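Glycoside hydrolase family protein (Novosphingobium sp. PP1Y, PDB 6Q2F) probably hydrolyses the glycosidic bonds of terminal alpha-L-rhamnose residues, releasing rhamnose from glycosides. Local coordinates at residues Ala459-Ala471 and Ser504-Met516. Residues are numbered along the deposited sequence; the frame is centred on the assembly and turned at random.
Sequences ATGLEVDKFDGEA and SIEVGEANWTPRM. With NA (sodium ion), chain B.
Thr513 OG1 donates a hydrogen bond to Asp465 OD2 at 2.7 Å, on the carboxylate's syn side and 29° out of its plane; a water donates to this hydroxyl and Asp468 OD2 and accepts from Arg515 N. Asp465 OD2 also forms a salt bridge with Lys151, and OD1 takes Phe467 N at 2.9 Å, closing an Asx turn. With an alanine at Asp465, Thr513 OG1 would probably lose its acceptor, Lys151 its charge mate, and the turn its tie to Phe467 N. Asp468 CG, anti to the backbone N (chi1 -173°), turns the carboxylate to Ala471 N, which meets OD1 from 39° above the plane, N-capping helix 469-487. Loop 504-516 links strand 497-502 of the (beta/alpha)8 barrel to helix 516-524; Ser504 OG binds sodium at 2.6 Å with Asp503, Glu583, Glu586 and Glu644. Phe467 turns its ring edge to Ala510 O, 3.5 Å from CE2, while Phe467 CB packs on Thr513 CB. Lys466 CD and CE lie alongside Ile505 CD1, running the opposite way; NZ makes a 2.7 Å salt bridge to Glu463 OE1 and also bonds Thr139 OG1 and an in-plane lone pair of Val464 O. Val507 lies across Glu463, its CG1 3.6 Å from CD.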
# COMPACT_ATOMS: atom_id res chain seq x y z
N ALA A 459 -0.09 26.87 2.28
CA ALA A 459 0.55 25.73 2.94
C ALA A 459 0.93 24.67 1.92
O ALA A 459 1.13 23.51 2.29
CB ALA A 459 -0.38 25.15 4.00
N THR A 460 0.97 25.05 0.65
CA THR A 460 1.28 24.18 -0.47
C THR A 460 2.60 24.61 -1.06
O THR A 460 2.81 25.80 -1.30
CB THR A 460 0.18 24.26 -1.54
OG1 THR A 460 -1.02 23.67 -1.05
CG2 THR A 460 0.61 23.54 -2.80
N GLY A 461 3.49 23.65 -1.28
CA GLY A 461 4.77 23.96 -1.91
C GLY A 461 5.50 22.69 -2.25
O GLY A 461 4.97 21.59 -2.10
N LEU A 462 6.74 22.84 -2.69
CA LEU A 462 7.47 21.72 -3.26
C LEU A 462 7.61 20.56 -2.29
O LEU A 462 7.93 20.74 -1.11
CB LEU A 462 8.85 22.20 -3.70
CG LEU A 462 8.81 23.26 -4.80
CD1 LEU A 462 10.23 23.80 -5.04
CD2 LEU A 462 8.23 22.65 -6.08
N GLU A 463 7.37 19.35 -2.80
CA GLU A 463 7.86 18.16 -2.14
C GLU A 463 9.38 18.24 -2.02
O GLU A 463 10.08 18.52 -3.00
CB GLU A 463 7.43 16.92 -2.94
CG GLU A 463 5.91 16.63 -2.87
CD GLU A 463 5.51 16.00 -1.53
OE1 GLU A 463 6.42 15.53 -0.81
OE2 GLU A 463 4.30 15.97 -1.21
N VAL A 464 9.90 18.01 -0.81
CA VAL A 464 11.34 18.07 -0.61
C VAL A 464 12.01 16.92 -1.36
O VAL A 464 11.44 15.83 -1.54
CB VAL A 464 11.69 18.02 0.90
CG1 VAL A 464 11.41 16.62 1.49
CG2 VAL A 464 13.18 18.37 1.11
N ASP A 465 13.23 17.17 -1.83
CA ASP A 465 14.04 16.17 -2.53
C ASP A 465 14.22 14.93 -1.65
O ASP A 465 14.92 14.97 -0.64
CB ASP A 465 15.39 16.81 -2.91
CG ASP A 465 16.35 15.81 -3.58
OD1 ASP A 465 16.04 14.60 -3.60
OD2 ASP A 465 17.40 16.26 -4.08
N LYS A 466 13.56 13.83 -2.03
CA LYS A 466 13.49 12.65 -1.17
C LYS A 466 14.81 11.90 -1.09
O LYS A 466 14.95 11.02 -0.24
CB LYS A 466 12.39 11.72 -1.69
CG LYS A 466 11.03 12.40 -1.94
CD LYS A 466 10.25 12.58 -0.63
CE LYS A 466 8.93 13.34 -0.88
NZ LYS A 466 8.98 14.78 -0.44
N PHE A 467 15.78 12.22 -1.95
CA PHE A 467 17.08 11.56 -1.96
C PHE A 467 18.15 12.35 -1.21
O PHE A 467 19.30 11.90 -1.16
CB PHE A 467 17.52 11.31 -3.40
CG PHE A 467 16.43 10.73 -4.28
CD1 PHE A 467 15.87 9.49 -3.97
CD2 PHE A 467 15.99 11.41 -5.41
CE1 PHE A 467 14.87 8.95 -4.76
CE2 PHE A 467 14.98 10.87 -6.20
CZ PHE A 467 14.42 9.64 -5.87
N ASP A 468 17.81 13.50 -0.64
CA ASP A 468 18.76 14.41 -0.01
C ASP A 468 18.44 14.50 1.48
O ASP A 468 17.53 15.23 1.87
CB ASP A 468 18.71 15.79 -0.67
CG ASP A 468 19.79 16.74 -0.15
OD1 ASP A 468 19.91 16.92 1.08
OD2 ASP A 468 20.54 17.29 -0.98
N GLY A 469 19.24 13.80 2.29
CA GLY A 469 18.93 13.70 3.71
C GLY A 469 18.91 15.05 4.42
O GLY A 469 18.07 15.29 5.30
N GLU A 470 19.85 15.93 4.08
CA GLU A 470 19.87 17.24 4.71
C GLU A 470 18.61 18.03 4.37
O GLU A 470 18.06 18.72 5.23
CB GLU A 470 21.12 18.01 4.27
CG GLU A 470 21.11 19.47 4.71
CD GLU A 470 21.10 19.64 6.22
OE1 GLU A 470 21.52 18.69 6.95
OE2 GLU A 470 20.68 20.71 6.69
N ALA A 471 18.16 17.98 3.12
CA ALA A 471 16.98 18.74 2.73
C ALA A 471 15.74 18.20 3.45
O ALA A 471 14.91 18.97 3.95
CB ALA A 471 16.79 18.68 1.21
N SER A 504 1.17 7.13 2.22
CA SER A 504 1.73 6.46 1.05
C SER A 504 2.17 7.50 0.02
O SER A 504 1.56 8.56 -0.12
CB SER A 504 0.70 5.50 0.45
OG SER A 504 -0.50 6.20 0.19
N ILE A 505 3.27 7.21 -0.69
CA ILE A 505 3.99 8.25 -1.42
C ILE A 505 3.65 8.22 -2.90
O ILE A 505 3.62 7.15 -3.52
CB ILE A 505 5.52 8.15 -1.20
CG1 ILE A 505 6.19 9.39 -1.79
CG2 ILE A 505 6.09 6.89 -1.82
CD1 ILE A 505 7.64 9.59 -1.24
N GLU A 506 3.37 9.39 -3.45
CA GLU A 506 3.18 9.57 -4.89
C GLU A 506 3.56 11.02 -5.20
O GLU A 506 2.73 11.92 -5.02
CB GLU A 506 1.75 9.25 -5.31
CG GLU A 506 1.54 9.24 -6.80
CD GLU A 506 0.07 9.09 -7.17
OE1 GLU A 506 -0.72 8.63 -6.32
OE2 GLU A 506 -0.28 9.44 -8.32
N VAL A 507 4.81 11.23 -5.63
CA VAL A 507 5.35 12.57 -5.82
C VAL A 507 5.97 12.73 -7.20
O VAL A 507 6.72 13.68 -7.45
CB VAL A 507 6.37 12.91 -4.72
CG1 VAL A 507 5.68 12.96 -3.36
CG2 VAL A 507 7.55 11.90 -4.72
N GLY A 508 5.66 11.82 -8.12
CA GLY A 508 6.24 11.88 -9.45
C GLY A 508 7.57 11.16 -9.53
O GLY A 508 8.00 10.50 -8.58
N GLU A 509 8.25 11.31 -10.67
CA GLU A 509 9.42 10.49 -10.98
C GLU A 509 10.66 11.38 -10.98
O GLU A 509 10.97 12.02 -11.99
CB GLU A 509 9.25 9.79 -12.33
CG GLU A 509 7.94 8.98 -12.47
CD GLU A 509 7.66 8.11 -11.25
OE1 GLU A 509 8.62 7.54 -10.70
OE2 GLU A 509 6.48 8.02 -10.84
N ALA A 510 11.37 11.39 -9.86
CA ALA A 510 12.61 12.15 -9.72
C ALA A 510 13.81 11.22 -9.86
O ALA A 510 13.78 10.07 -9.41
CB ALA A 510 12.64 12.87 -8.38
N ASN A 511 14.88 11.72 -10.50
CA ASN A 511 16.01 10.83 -10.73
C ASN A 511 17.34 11.57 -10.63
O ASN A 511 18.33 11.13 -11.25
CB ASN A 511 15.91 10.14 -12.09
CG ASN A 511 16.10 11.10 -13.27
OD1 ASN A 511 16.22 12.31 -13.10
ND2 ASN A 511 16.14 10.54 -14.47
N TRP A 512 17.40 12.69 -9.92
CA TRP A 512 18.67 13.34 -9.65
C TRP A 512 18.65 13.93 -8.24
O TRP A 512 17.61 14.35 -7.73
CB TRP A 512 19.01 14.46 -10.66
CG TRP A 512 20.31 15.11 -10.30
CD1 TRP A 512 20.49 16.30 -9.68
CD2 TRP A 512 21.63 14.55 -10.47
NE1 TRP A 512 21.82 16.55 -9.48
CE2 TRP A 512 22.54 15.48 -9.95
CE3 TRP A 512 22.11 13.36 -11.03
CZ2 TRP A 512 23.92 15.27 -9.97
CZ3 TRP A 512 23.48 13.14 -11.04
CH2 TRP A 512 24.36 14.09 -10.52
N THR A 513 19.82 13.95 -7.63
CA THR A 513 20.00 14.64 -6.36
C THR A 513 21.46 15.05 -6.32
O THR A 513 22.31 14.36 -6.91
CB THR A 513 19.59 13.74 -5.17
OG1 THR A 513 19.43 14.53 -3.98
CG2 THR A 513 20.61 12.63 -4.92
N PRO A 514 21.79 16.18 -5.69
CA PRO A 514 23.13 16.77 -5.91
C PRO A 514 24.31 15.87 -5.53
O PRO A 514 25.34 15.90 -6.21
CB PRO A 514 23.08 18.05 -5.07
CG PRO A 514 21.62 18.45 -5.13
CD PRO A 514 20.88 17.10 -5.00
N ARG A 515 24.18 15.04 -4.49
CA ARG A 515 25.25 14.14 -4.08
C ARG A 515 25.23 12.82 -4.83
O ARG A 515 25.99 11.92 -4.47
CB ARG A 515 25.17 13.87 -2.58
CG ARG A 515 25.30 15.13 -1.69
CD ARG A 515 25.20 14.75 -0.22
NE ARG A 515 25.47 15.88 0.67
CZ ARG A 515 26.45 15.92 1.56
NH1 ARG A 515 27.26 14.87 1.69
NH2 ARG A 515 26.62 16.99 2.32
N MSE A 516 24.41 12.69 -5.87
CA MSE A 516 24.21 11.41 -6.56
C MSE A 516 25.50 10.66 -6.96
O MSE A 516 25.59 9.44 -6.77
CB MSE A 516 23.37 11.63 -7.81
CG MSE A 516 22.99 10.37 -8.51
SE MSE A 516 21.72 9.37 -7.44
CE MSE A 516 21.71 7.75 -8.49
NA NA B . -2.36 5.52 1.92
O HOH W 1 15.20 14.70 -6.48
O HOH W 2 21.79 14.90 -2.62